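Local coordinates for protein inorganic pyrophosphatase (Coxiella burnetii, PDB 3TR4) that probably hydrolyses inorganic pyrophosphate to two phosphate ions, using divalent metal ions, as a hexamer of the soluble pyrophosphatase family, at residues B[17-22]-B[58-63]; B[86-91]-B[110-115]; B[92-97]-B[156-161]. All blocks are in the same frame, centred on the assembly; numbering follows the deposited sequence.

Overall arrangement
All three contacts belong to one curled sheet, the beta-barrel core of the soluble pyrophosphatase fold, and strand 86-99 links them. Contact 2 takes residues 86-91 of it, against strand 106-111 and the turn that follows; contact 3 takes residues 92-97, against strand 152-159 and the start of helix 160-175. Contact 1 joins the neighbouring strand 16-23 to strand 56-59 and touches contact 2 directly, Val19 O lying 2.9 Å from Met87 N. Contacts 2 and 3 meet where Lys160 NZ reaches Ala91 O. The centres of contacts 1 and 3 are about 17 Å apart. The Phe59 side chain of contact 1 is about 8 Å from the bound manganese, the Met95 side chain of contact 3 about 10 Å from the manganese.

Contact 1: B[17-22]-B[58-63]; sequences FNVIIE and GFVPST
The ring of Phe59 packs against Ile20 and Glu22 of the neighbouring strand. Ile20 CB sits off-centre over the ring in a CH-pi contact, 4.2 Å from its centroid, and Ile20 CD1 reaches on to Phe59 CZ. Glu22 crosses the ring at about a right angle: its CG lies at the edge in the ring plane, while OE2 comes obliquely to within 3.2 Å of Phe59 CE1, the carboxylate and ring planes 57° apart. Phe59 CG stands between its own backbone N and carbonyl carbon (chi1 66°), and the ring runs side by side with Ile20, the two pointing the same way. Pro61 CG adds a second apolar partner for Ile20 CD1, at 3.8 Å. The second aromatic ring, that of Phe17, takes Val60 CG2 obliquely against CD2 and CE2.

Behind these side chains, Ile20 and Phe59 form an antiparallel hydrogen-bonded pair, Ile20 N giving to Phe59 O at 3.0 Å and Phe59 N to Ile20 O at 3.2 Å. At the adjoining non-hydrogen-bonded pair, Ile21 with Gly58, the backbones come close, and Gly58 CA makes a CA-H...O contact of 3.2 Å with Ile20 O. The buried Asn18 O has no hydrogen-bond partner; Val60 CA approaches it in a CA-H...O contact.

This antiparallel strand pair of the curled pyrophosphatase barrel borders the probable substrate site: Glu22, its OE2 held by Tyr34 N, lies close to Tyr57 and Lys31. Strand 16-23 continues the sheet into strand 86-99, Val73 of strand 72-75 packs against Phe17, Val19 and Val60, and Phe167 of helix 160-175 lies against Phe17 and Val60.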
ATOM      1  N   PHE B  17      -0.712 -19.845 -23.812  1.00 20.71           N
ATOM      2  CA  PHE B  17       0.319 -20.565 -23.082  1.00 25.16           C
ATOM      3  C   PHE B  17       0.379 -20.153 -21.616  1.00 26.74           C
ATOM      4  O   PHE B  17      -0.217 -19.154 -21.213  1.00 23.94           O
ATOM      5  CB  PHE B  17       1.685 -20.448 -23.777  1.00 22.63           C
ATOM      6  CG  PHE B  17       2.217 -19.040 -23.885  1.00 19.74           C
ATOM      7  CD1 PHE B  17       1.858 -18.224 -24.948  1.00 23.75           C
ATOM      8  CD2 PHE B  17       3.114 -18.550 -22.948  1.00 19.86           C
ATOM      9  CE1 PHE B  17       2.363 -16.939 -25.059  1.00 22.00           C
ATOM     10  CE2 PHE B  17       3.627 -17.267 -23.054  1.00 20.49           C
ATOM     11  CZ  PHE B  17       3.251 -16.460 -24.109  1.00 27.88           C
ATOM     12  N   ASN B  18       1.087 -20.945 -20.817  1.00 27.85           N
ATOM     13  CA  ASN B  18       1.157 -20.713 -19.380  1.00 24.61           C
ATOM     14  C   ASN B  18       2.319 -19.822 -18.973  1.00 23.92           C
ATOM     15  O   ASN B  18       3.412 -19.905 -19.532  1.00 27.09           O
ATOM     16  CB  ASN B  18       1.238 -22.045 -18.634  1.00 25.06           C
ATOM     17  CG  ASN B  18      -0.038 -22.855 -18.754  1.00 32.65           C
ATOM     18  OD1 ASN B  18      -1.127 -22.297 -18.891  1.00 32.25           O
ATOM     19  ND2 ASN B  18       0.088 -24.177 -18.698  1.00 30.26           N
ATOM     20  N   VAL B  19       2.075 -18.967 -17.989  1.00 22.61           N
ATOM     21  CA  VAL B  19       3.132 -18.146 -17.425  1.00 22.77           C
ATOM     22  C   VAL B  19       3.023 -18.161 -15.911  1.00 28.19           C
ATOM     23  O   VAL B  19       1.938 -17.988 -15.353  1.00 26.13           O
ATOM     24  CB  VAL B  19       3.058 -16.693 -17.933  1.00 25.52           C
ATOM     25  CG1 VAL B  19       3.990 -15.801 -17.132  1.00 24.85           C
ATOM     26  CG2 VAL B  19       3.406 -16.636 -19.419  1.00 30.10           C
ATOM     27  N   ILE B  20       4.147 -18.397 -15.248  1.00 24.52           N
ATOM     28  CA  ILE B  20       4.210 -18.261 -13.804  1.00 25.46           C
ATOM     29  C   ILE B  20       4.825 -16.906 -13.485  1.00 22.62           C
ATOM     30  O   ILE B  20       5.955 -16.614 -13.877  1.00 21.57           O
ATOM     31  CB  ILE B  20       5.027 -19.390 -13.156  1.00 23.27           C
ATOM     32  CG1 ILE B  20       4.311 -20.731 -13.344  1.00 25.07           C
ATOM     33  CG2 ILE B  20       5.238 -19.102 -11.676  1.00 26.10           C
ATOM     34  CD1 ILE B  20       5.105 -21.938 -12.873  1.00 33.02           C
ATOM     35  N   ILE B  21       4.065 -16.069 -12.791  1.00 21.87           N
ATOM     36  CA  ILE B  21       4.505 -14.713 -12.503  1.00 21.09           C
ATOM     37  C   ILE B  21       5.523 -14.711 -11.367  1.00 24.13           C
ATOM     38  O   ILE B  21       5.336 -15.384 -10.355  1.00 28.92           O
ATOM     39  CB  ILE B  21       3.316 -13.802 -12.153  1.00 20.84           C
ATOM     40  CG1 ILE B  21       2.384 -13.665 -13.361  1.00 20.63           C
ATOM     41  CG2 ILE B  21       3.806 -12.433 -11.707  1.00 19.01           C
ATOM     42  CD1 ILE B  21       3.029 -13.001 -14.564  1.00 24.05           C
ATOM     43  N   GLU B  22       6.603 -13.959 -11.549  1.00 18.96           N
ATOM     44  CA  GLU B  22       7.661 -13.884 -10.549  1.00 23.09           C
ATOM     45  C   GLU B  22       7.763 -12.480  -9.961  1.00 24.05           C
ATOM     46  O   GLU B  22       8.098 -12.313  -8.790  1.00 26.26           O
ATOM     47  CB  GLU B  22       8.999 -14.327 -11.155  1.00 20.87           C
ATOM     48  CG  GLU B  22       9.070 -15.825 -11.458  1.00 22.46           C
ATOM     49  CD  GLU B  22      10.332 -16.223 -12.208  1.00 32.79           C
ATOM     50  OE1 GLU B  22      10.743 -15.480 -13.126  1.00 37.36           O
ATOM     51  OE2 GLU B  22      10.914 -17.279 -11.879  1.00 34.43           O
ATOM     52  N   GLY B  58       7.507 -12.929 -15.824  1.00 20.43           N
ATOM     53  CA  GLY B  58       7.504 -14.329 -15.449  1.00 22.68           C
ATOM     54  C   GLY B  58       8.193 -15.198 -16.478  1.00 20.54           C
ATOM     55  O   GLY B  58       9.008 -14.719 -17.261  1.00 24.74           O
ATOM     56  N   PHE B  59       7.854 -16.481 -16.480  1.00 20.36           N
ATOM     57  CA  PHE B  59       8.452 -17.428 -17.404  1.00 24.02           C
ATOM     58  C   PHE B  59       7.430 -18.469 -17.832  1.00 24.73           C
ATOM     59  O   PHE B  59       6.402 -18.652 -17.174  1.00 26.37           O
ATOM     60  CB  PHE B  59       9.651 -18.117 -16.750  1.00 24.51           C
ATOM     61  CG  PHE B  59       9.280 -19.007 -15.593  1.00 30.58           C
ATOM     62  CD1 PHE B  59       9.169 -18.490 -14.312  1.00 29.22           C
ATOM     63  CD2 PHE B  59       9.036 -20.355 -15.789  1.00 26.52           C
ATOM     64  CE1 PHE B  59       8.825 -19.305 -13.248  1.00 31.56           C
ATOM     65  CE2 PHE B  59       8.693 -21.174 -14.731  1.00 28.06           C
ATOM     66  CZ  PHE B  59       8.587 -20.651 -13.460  1.00 32.40           C
ATOM     67  N   VAL B  60       7.714 -19.143 -18.941  1.00 26.62           N
ATOM     68  CA  VAL B  60       6.895 -20.258 -19.403  1.00 23.18           C
ATOM     69  C   VAL B  60       7.486 -21.558 -18.878  1.00 23.76           C
ATOM     70  O   VAL B  60       8.627 -21.887 -19.197  1.00 23.00           O
ATOM     71  CB  VAL B  60       6.858 -20.334 -20.946  1.00 23.41           C
ATOM     72  CG1 VAL B  60       5.862 -21.396 -21.412  1.00 21.66           C
ATOM     73  CG2 VAL B  60       6.517 -18.982 -21.536  1.00 20.41           C
ATOM     74  N   PRO B  61       6.713 -22.309 -18.078  1.00 22.93           N
ATOM     75  CA  PRO B  61       7.197 -23.588 -17.551  1.00 29.07           C
ATOM     76  C   PRO B  61       7.405 -24.577 -18.690  1.00 34.70           C
ATOM     77  O   PRO B  61       6.741 -24.451 -19.716  1.00 28.13           O
ATOM     78  CB  PRO B  61       6.044 -24.068 -16.660  1.00 28.93           C
ATOM     79  CG  PRO B  61       5.111 -22.922 -16.532  1.00 28.65           C
ATOM     80  CD  PRO B  61       5.305 -22.067 -17.733  1.00 26.40           C
ATOM     81  N   SER B  62       8.299 -25.546 -18.506  1.00 31.92           N
ATOM     82  CA  SER B  62       8.571 -26.551 -19.532  1.00 32.44           C
ATOM     83  C   SER B  62       9.139 -25.943 -20.814  1.00 32.51           C
ATOM     84  O   SER B  62       8.844 -26.404 -21.915  1.00 33.70           O
ATOM     85  CB  SER B  62       7.323 -27.376 -19.840  1.00 30.40           C
ATOM     86  OG  SER B  62       7.009 -28.227 -18.754  1.00 35.97           O
ATOM     87  N   THR B  63       9.952 -24.905 -20.657  1.00 31.61           N
ATOM     88  CA  THR B  63      10.678 -24.321 -21.777  1.00 32.74           C
ATOM     89  C   THR B  63      12.113 -24.056 -21.358  1.00 33.25           C
ATOM     90  O   THR B  63      12.417 -23.995 -20.166  1.00 28.95           O
ATOM     91  CB  THR B  63      10.051 -22.995 -22.245  1.00 31.04           C
ATOM     92  OG1 THR B  63      10.229 -21.992 -21.236  1.00 27.70           O
ATOM     93  CG2 THR B  63       8.575 -23.178 -22.531  1.00 29.59           C
TER

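Contact 2: B[86-91]-B[110-115]; sequences LMRVRA and VPVVKA
Arg90 and Val110 make the tight end of this contact. Val110 CG2 sits squarely over the centre of the Arg90 guanidinium, 3.4 Å from CZ, so a methyl group covers one face of the charged plane. The Arg90 chain runs extended from CG to NE, and NE gives a weak bond to Pro111 O. A water lying in the guanidinium plane accepts from NH2 and donates to that same Pro111 O at 2.9 Å, while NH1 is taken by Ile122 O. Ile122 O and the water hold the two terminal nitrogens, with the weak NE bond besides, which probably limits how the group can turn.

The backbones of the same two residues bond in both directions, Arg90 N reaching Val110 O at 2.8 Å. This is the antiparallel beta hairpin of strands 86-99 and 106-111. Val89 and Pro111 follow as the non-hydrogen-bonded pair. Met87 CE touches Pro111 CG, and a second subunit packs its Val43 on Met87 and its Phe46 on Pro111. Val112 N adds a bond to Arg88 O at 3.1 Å as the chain leaves the strand.

Beyond that point the packing thins out toward solvent. Val112 CG2 lies over a face of the Arg88 guanidinium, 4.0 Å from NH1, and Lys114 CD lies at its edge. Two like charges come together here, Lys114 NZ standing 3.9 Å from Arg88 NH1; the salt bridge of Arg88 NH2 with Asp16 probably eases the repulsion.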
ATOM      1  N   LEU B  86      -0.056 -18.596 -11.559  1.00 19.63           N
ATOM      2  CA  LEU B  86      -0.007 -19.022 -12.955  1.00 22.78           C
ATOM      3  C   LEU B  86      -1.154 -18.376 -13.723  1.00 28.24           C
ATOM      4  O   LEU B  86      -2.251 -18.224 -13.195  1.00 33.53           O
ATOM      5  CB  LEU B  86      -0.092 -20.547 -13.049  1.00 25.08           C
ATOM      6  CG  LEU B  86       0.186 -21.189 -14.411  1.00 37.83           C
ATOM      7  CD1 LEU B  86       0.604 -22.639 -14.245  1.00 39.87           C
ATOM      8  CD2 LEU B  86      -1.020 -21.075 -15.336  1.00 42.65           C
HETATM    9  N   MSE B  87      -0.897 -17.983 -14.965  1.00 23.82           N
HETATM   10  CA  MSE B  87      -1.937 -17.390 -15.796  1.00 26.69           C
HETATM   11  C   MSE B  87      -1.784 -17.783 -17.259  1.00 27.74           C
HETATM   12  O   MSE B  87      -0.689 -18.117 -17.716  1.00 25.32           O
HETATM   13  CB  MSE B  87      -1.956 -15.866 -15.640  1.00 24.64           C
HETATM   14  CG  MSE B  87      -0.673 -15.167 -16.048  1.00 26.44           C
HETATM   15 SE   MSE B  87      -0.734 -13.253 -15.625  1.00 32.84          SE
HETATM   16  CE  MSE B  87      -2.324 -12.773 -16.654  1.00 16.93           C
ATOM     17  N   ARG B  88      -2.896 -17.755 -17.986  1.00 20.28           N
ATOM     18  CA  ARG B  88      -2.897 -18.101 -19.395  1.00 24.02           C
ATOM     19  C   ARG B  88      -2.850 -16.831 -20.231  1.00 24.54           C
ATOM     20  O   ARG B  88      -3.684 -15.938 -20.066  1.00 23.12           O
ATOM     21  CB  ARG B  88      -4.140 -18.928 -19.732  1.00 33.31           C
ATOM     22  CG  ARG B  88      -4.168 -20.282 -19.029  1.00 43.83           C
ATOM     23  CD  ARG B  88      -5.480 -21.021 -19.250  1.00 48.61           C
ATOM     24  NE  ARG B  88      -5.813 -21.135 -20.666  1.00 56.95           N
ATOM     25  CZ  ARG B  88      -6.967 -20.739 -21.193  1.00 60.94           C
ATOM     26  NH1 ARG B  88      -7.905 -20.211 -20.419  1.00 61.24           N
ATOM     27  NH2 ARG B  88      -7.187 -20.875 -22.493  1.00 62.02           N
ATOM     28  N   VAL B  89      -1.872 -16.754 -21.128  1.00 25.89           N
ATOM     29  CA  VAL B  89      -1.632 -15.538 -21.894  1.00 22.69           C
ATOM     30  C   VAL B  89      -1.506 -15.809 -23.388  1.00 21.55           C
ATOM     31  O   VAL B  89      -1.423 -16.958 -23.823  1.00 24.02           O
ATOM     32  CB  VAL B  89      -0.349 -14.812 -21.403  1.00 23.29           C
ATOM     33  CG1 VAL B  89      -0.448 -14.502 -19.921  1.00 19.99           C
ATOM     34  CG2 VAL B  89       0.882 -15.655 -21.686  1.00 19.45           C
ATOM     35  N   ARG B  90      -1.509 -14.736 -24.170  1.00 20.06           N
ATOM     36  CA  ARG B  90      -1.322 -14.820 -25.610  1.00 26.08           C
ATOM     37  C   ARG B  90      -0.289 -13.776 -26.019  1.00 23.32           C
ATOM     38  O   ARG B  90      -0.301 -12.657 -25.508  1.00 23.34           O
ATOM     39  CB  ARG B  90      -2.651 -14.590 -26.338  1.00 25.44           C
ATOM     40  CG  ARG B  90      -3.375 -13.323 -25.913  1.00 29.03           C
ATOM     41  CD  ARG B  90      -4.755 -13.210 -26.558  1.00 29.09           C
ATOM     42  NE  ARG B  90      -5.435 -11.981 -26.157  1.00 23.69           N
ATOM     43  CZ  ARG B  90      -5.299 -10.815 -26.780  1.00 23.64           C
ATOM     44  NH1 ARG B  90      -4.508 -10.718 -27.839  1.00 22.62           N
ATOM     45  NH2 ARG B  90      -5.953  -9.747 -26.342  1.00 23.20           N
ATOM     46  N   ALA B  91       0.605 -14.141 -26.932  1.00 25.59           N
ATOM     47  CA  ALA B  91       1.706 -13.255 -27.315  1.00 28.59           C
ATOM     48  C   ALA B  91       1.306 -12.158 -28.303  1.00 32.90           C
ATOM     49  O   ALA B  91       0.433 -12.349 -29.150  1.00 31.19           O
ATOM     50  CB  ALA B  91       2.873 -14.064 -27.869  1.00 24.65           C
ATOM     51  N   VAL B 110      -0.398 -10.663 -23.298  1.00 26.76           N
ATOM     52  CA  VAL B 110      -1.561 -10.168 -22.567  1.00 20.35           C
ATOM     53  C   VAL B 110      -2.397 -11.378 -22.160  1.00 19.60           C
ATOM     54  O   VAL B 110      -2.222 -12.460 -22.716  1.00 21.66           O
ATOM     55  CB  VAL B 110      -2.420  -9.220 -23.429  1.00 23.01           C
ATOM     56  CG1 VAL B 110      -1.734  -7.866 -23.589  1.00 23.85           C
ATOM     57  CG2 VAL B 110      -2.700  -9.847 -24.784  1.00 19.19           C
ATOM     58  N   PRO B 111      -3.312 -11.212 -21.190  1.00 20.27           N
ATOM     59  CA  PRO B 111      -4.112 -12.377 -20.795  1.00 18.97           C
ATOM     60  C   PRO B 111      -4.978 -12.849 -21.958  1.00 24.93           C
ATOM     61  O   PRO B 111      -5.289 -12.045 -22.843  1.00 20.25           O
ATOM     62  CB  PRO B 111      -5.002 -11.829 -19.671  1.00 19.98           C
ATOM     63  CG  PRO B 111      -4.300 -10.596 -19.183  1.00 17.91           C
ATOM     64  CD  PRO B 111      -3.657 -10.013 -20.405  1.00 21.53           C
ATOM     65  N   VAL B 112      -5.350 -14.126 -21.973  1.00 26.57           N
ATOM     66  CA  VAL B 112      -6.295 -14.608 -22.976  1.00 26.83           C
ATOM     67  C   VAL B 112      -7.591 -13.814 -22.842  1.00 25.87           C
ATOM     68  O   VAL B 112      -7.881 -13.263 -21.781  1.00 25.54           O
ATOM     69  CB  VAL B 112      -6.582 -16.119 -22.841  1.00 28.28           C
ATOM     70  CG1 VAL B 112      -5.323 -16.933 -23.148  1.00 27.94           C
ATOM     71  CG2 VAL B 112      -7.116 -16.447 -21.456  1.00 27.53           C
ATOM     72  N   VAL B 113      -8.364 -13.743 -23.920  1.00 25.29           N
ATOM     73  CA  VAL B 113      -9.583 -12.933 -23.926  1.00 28.13           C
ATOM     74  C   VAL B 113     -10.542 -13.309 -22.795  1.00 31.49           C
ATOM     75  O   VAL B 113     -11.114 -12.438 -22.140  1.00 29.31           O
ATOM     76  CB  VAL B 113     -10.315 -13.020 -25.277  1.00 30.17           C
ATOM     77  CG1 VAL B 113     -11.632 -12.268 -25.213  1.00 33.30           C
ATOM     78  CG2 VAL B 113      -9.426 -12.472 -26.392  1.00 29.06           C
ATOM     79  N   LYS B 114     -10.710 -14.610 -22.573  1.00 30.91           N
ATOM     80  CA  LYS B 114     -11.556 -15.108 -21.493  1.00 35.55           C
ATOM     81  C   LYS B 114     -11.235 -14.461 -20.150  1.00 33.64           C
ATOM     82  O   LYS B 114     -12.134 -14.175 -19.357  1.00 33.82           O
ATOM     83  CB  LYS B 114     -11.407 -16.627 -21.370  1.00 47.01           C
ATOM     84  CG  LYS B 114     -11.908 -17.195 -20.049  1.00 57.54           C
ATOM     85  CD  LYS B 114     -11.535 -18.662 -19.904  1.00 66.84           C
ATOM     86  CE  LYS B 114     -12.061 -19.484 -21.074  1.00 75.65           C
ATOM     87  NZ  LYS B 114     -11.683 -20.921 -20.970  1.00 79.94           N
ATOM     88  N   ALA B 115      -9.948 -14.241 -19.895  1.00 28.88           N
ATOM     89  CA  ALA B 115      -9.503 -13.701 -18.615  1.00 29.95           C
ATOM     90  C   ALA B 115      -9.509 -12.175 -18.599  1.00 35.08           C
ATOM     91  O   ALA B 115      -9.659 -11.559 -17.544  1.00 35.64           O
ATOM     92  CB  ALA B 115      -8.121 -14.235 -18.266  1.00 31.18           C
TER
HETATM   93  O   HOH W   1      -7.281 -10.178 -23.736  1.00 25.49           O

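Contact 3: B[92-97]-B[156-161]; sequences LGIMKM and GWEDKE
Met95, a selenomethionine, lies across the indole of Trp157. Its CB sits over the face of the six-membered ring, 3.8 Å from the centroid, in a CH-pi contact. CG is anti to the backbone N (chi1 -170°) and lies above the same face, offset toward the rim; SE follows obliquely at 4.6 Å from that centroid, a Met-aromatic contact. Among the residues pointing to the other face of the sheet, Ile94 CG2 touches Glu158 CB, and the aliphatic parts of Lys96 and Glu158 cross at about a right angle, with 3.5 Å between their CG atoms.

The backbone sets this register. Ile94 and Glu158 bond both ways, Glu158 N to Ile94 O being nearly straight (173°), and Lys96 N reaches Gly156 O at 2.8 Å; the return bond from Gly156 N is weak.

Farther out, Leu133 and Ile136 of helix 130-142 pack against Trp157. Lys160 NZ pairs with Asp15. Asp159 is the N-cap of helix 160-175, its OD1 taking Ala162 N. Leu92 and Gly93 both face Leu108 of strand 106-111, a classic beta bulge on the hairpin side of strand 86-99; the pairing with strand 152-159 is an antiparallel strand pair of the pyrophosphatase barrel.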
ATOM      1  N   LEU B  92       1.961 -11.008 -28.180  1.00 30.42           N
ATOM      2  CA  LEU B  92       1.786  -9.903 -29.112  1.00 24.21           C
ATOM      3  C   LEU B  92       3.056  -9.721 -29.928  1.00 28.11           C
ATOM      4  O   LEU B  92       3.022  -9.276 -31.074  1.00 33.57           O
ATOM      5  CB  LEU B  92       1.500  -8.610 -28.355  1.00 21.61           C
ATOM      6  CG  LEU B  92       0.214  -8.538 -27.538  1.00 26.59           C
ATOM      7  CD1 LEU B  92       0.137  -7.199 -26.827  1.00 29.14           C
ATOM      8  CD2 LEU B  92      -1.002  -8.747 -28.435  1.00 28.02           C
ATOM      9  N   GLY B  93       4.186 -10.057 -29.321  1.00 25.96           N
ATOM     10  CA  GLY B  93       5.469  -9.851 -29.956  1.00 25.70           C
ATOM     11  C   GLY B  93       6.590 -10.240 -29.021  1.00 25.31           C
ATOM     12  O   GLY B  93       6.367 -10.909 -28.011  1.00 22.32           O
ATOM     13  N   ILE B  94       7.801  -9.820 -29.355  1.00 24.73           N
ATOM     14  CA  ILE B  94       8.960 -10.172 -28.550  1.00 20.45           C
ATOM     15  C   ILE B  94       9.956  -9.020 -28.500  1.00 22.40           C
ATOM     16  O   ILE B  94      10.182  -8.336 -29.496  1.00 27.83           O
ATOM     17  CB  ILE B  94       9.627 -11.465 -29.074  1.00 25.39           C
ATOM     18  CG1 ILE B  94      10.846 -11.836 -28.226  1.00 29.51           C
ATOM     19  CG2 ILE B  94       9.990 -11.328 -30.550  1.00 27.49           C
ATOM     20  CD1 ILE B  94      11.404 -13.210 -28.547  1.00 29.52           C
HETATM   21  N   MSE B  95      10.526  -8.793 -27.323  1.00 24.27           N
HETATM   22  CA  MSE B  95      11.562  -7.789 -27.165  1.00 29.27           C
HETATM   23  C   MSE B  95      12.929  -8.450 -27.282  1.00 29.26           C
HETATM   24  O   MSE B  95      13.307  -9.266 -26.444  1.00 27.36           O
HETATM   25  CB  MSE B  95      11.424  -7.099 -25.806  1.00 24.61           C
HETATM   26  CG  MSE B  95      12.306  -5.877 -25.641  1.00 38.02           C
HETATM   27 SE   MSE B  95      12.313  -5.233 -23.807  1.00 38.55          SE
HETATM   28  CE  MSE B  95      13.387  -6.661 -23.016  1.00 32.48           C
ATOM     29  N   LYS B  96      13.665  -8.100 -28.330  1.00 25.82           N
ATOM     30  CA  LYS B  96      14.985  -8.663 -28.555  1.00 34.35           C
ATOM     31  C   LYS B  96      16.012  -7.930 -27.703  1.00 30.38           C
ATOM     32  O   LYS B  96      16.073  -6.701 -27.714  1.00 31.43           O
ATOM     33  CB  LYS B  96      15.360  -8.558 -30.034  1.00 36.03           C
ATOM     34  CG  LYS B  96      14.472  -9.374 -30.961  1.00 42.97           C
ATOM     35  CD  LYS B  96      14.721 -10.866 -30.797  1.00 49.49           C
ATOM     36  CE  LYS B  96      13.943 -11.672 -31.829  1.00 53.25           C
ATOM     37  NZ  LYS B  96      14.280 -13.121 -31.785  1.00 53.79           N
HETATM   38  N   MSE B  97      16.813  -8.682 -26.957  1.00 28.07           N
HETATM   39  CA  MSE B  97      17.823  -8.067 -26.107  1.00 33.77           C
HETATM   40  C   MSE B  97      18.936  -9.046 -25.779  1.00 31.62           C
HETATM   41  O   MSE B  97      18.759 -10.260 -25.879  1.00 32.89           O
HETATM   42  CB  MSE B  97      17.191  -7.511 -24.820  1.00 35.36           C
HETATM   43  CG  MSE B  97      17.400  -8.361 -23.569  1.00 47.77           C
HETATM   44 SE   MSE B  97      16.716  -7.527 -21.918  1.00 54.02          SE
HETATM   45  CE  MSE B  97      17.799  -5.909 -21.898  1.00 37.56           C
ATOM     46  N   GLY B 156      15.425  -4.219 -30.057  1.00 34.83           N
ATOM     47  CA  GLY B 156      14.187  -3.755 -30.655  1.00 34.86           C
ATOM     48  C   GLY B 156      13.032  -4.710 -30.425  1.00 38.00           C
ATOM     49  O   GLY B 156      13.172  -5.717 -29.732  1.00 40.53           O
ATOM     50  N   TRP B 157      11.884  -4.384 -31.006  1.00 32.61           N
ATOM     51  CA  TRP B 157      10.704  -5.234 -30.912  1.00 31.52           C
ATOM     52  C   TRP B 157      10.472  -6.001 -32.211  1.00 35.55           C
ATOM     53  O   TRP B 157      10.557  -5.430 -33.298  1.00 31.94           O
ATOM     54  CB  TRP B 157       9.470  -4.390 -30.598  1.00 36.43           C
ATOM     55  CG  TRP B 157       9.548  -3.697 -29.278  1.00 35.80           C
ATOM     56  CD1 TRP B 157      10.035  -2.446 -29.034  1.00 37.11           C
ATOM     57  CD2 TRP B 157       9.124  -4.216 -28.014  1.00 31.54           C
ATOM     58  NE1 TRP B 157       9.942  -2.157 -27.698  1.00 39.78           N
ATOM     59  CE2 TRP B 157       9.386  -3.227 -27.049  1.00 35.36           C
ATOM     60  CE3 TRP B 157       8.548  -5.421 -27.608  1.00 29.32           C
ATOM     61  CZ2 TRP B 157       9.091  -3.405 -25.701  1.00 36.06           C
ATOM     62  CZ3 TRP B 157       8.256  -5.598 -26.273  1.00 33.71           C
ATOM     63  CH2 TRP B 157       8.528  -4.595 -25.332  1.00 38.41           C
ATOM     64  N   GLU B 158      10.182  -7.294 -32.094  1.00 30.65           N
ATOM     65  CA  GLU B 158       9.798  -8.101 -33.248  1.00 35.78           C
ATOM     66  C   GLU B 158       8.349  -8.556 -33.098  1.00 31.08           C
ATOM     67  O   GLU B 158       7.763  -8.434 -32.024  1.00 28.28           O
ATOM     68  CB  GLU B 158      10.720  -9.311 -33.406  1.00 43.08           C
ATOM     69  CG  GLU B 158      12.190  -8.968 -33.591  1.00 60.06           C
ATOM     70  CD  GLU B 158      12.501  -8.405 -34.966  1.00 79.64           C
ATOM     71  OE1 GLU B 158      13.272  -9.048 -35.709  1.00 87.06           O
ATOM     72  OE2 GLU B 158      11.981  -7.319 -35.301  1.00 86.21           O
ATOM     73  N   ASP B 159       7.785  -9.098 -34.171  1.00 31.09           N
ATOM     74  CA  ASP B 159       6.352  -9.378 -34.224  1.00 38.45           C
ATOM     75  C   ASP B 159       5.944 -10.729 -33.637  1.00 41.60           C
ATOM     76  O   ASP B 159       6.784 -11.517 -33.189  1.00 33.51           O
ATOM     77  CB  ASP B 159       5.831  -9.238 -35.660  1.00 43.22           C
ATOM     78  CG  ASP B 159       6.502 -10.202 -36.628  1.00 52.15           C
ATOM     79  OD1 ASP B 159       6.875 -11.319 -36.207  1.00 52.49           O
ATOM     80  OD2 ASP B 159       6.650  -9.842 -37.814  1.00 58.64           O
ATOM     81  N   LYS B 160       4.638 -10.982 -33.649  1.00 30.62           N
ATOM     82  CA  LYS B 160       4.061 -12.195 -33.079  1.00 34.32           C
ATOM     83  C   LYS B 160       4.664 -13.465 -33.678  1.00 34.09           C
ATOM     84  O   LYS B 160       4.896 -14.441 -32.968  1.00 34.15           O
ATOM     85  CB  LYS B 160       2.541 -12.180 -33.266  1.00 37.97           C
ATOM     86  CG  LYS B 160       1.786 -13.340 -32.631  1.00 36.32           C
ATOM     87  CD  LYS B 160       0.291 -13.191 -32.905  1.00 45.48           C
ATOM     88  CE  LYS B 160      -0.481 -14.459 -32.586  1.00 52.39           C
ATOM     89  NZ  LYS B 160      -0.351 -14.833 -31.152  1.00 59.00           N
ATOM     90  N   GLU B 161       4.919 -13.448 -34.982  1.00 33.40           N
ATOM     91  CA  GLU B 161       5.538 -14.591 -35.646  1.00 38.47           C
ATOM     92  C   GLU B 161       6.928 -14.879 -35.081  1.00 34.73           C
ATOM     93  O   GLU B 161       7.304 -16.037 -34.903  1.00 35.24           O
ATOM     94  CB  GLU B 161       5.616 -14.368 -37.160  1.00 45.10           C
ATOM     95  CG  GLU B 161       6.356 -15.471 -37.900  1.00 56.12           C
ATOM     96  CD  GLU B 161       5.767 -16.846 -37.640  1.00 65.82           C
ATOM     97  OE1 GLU B 161       4.524 -16.956 -37.556  1.00 66.92           O
ATOM     98  OE2 GLU B 161       6.548 -17.814 -37.510  1.00 70.10           O
TER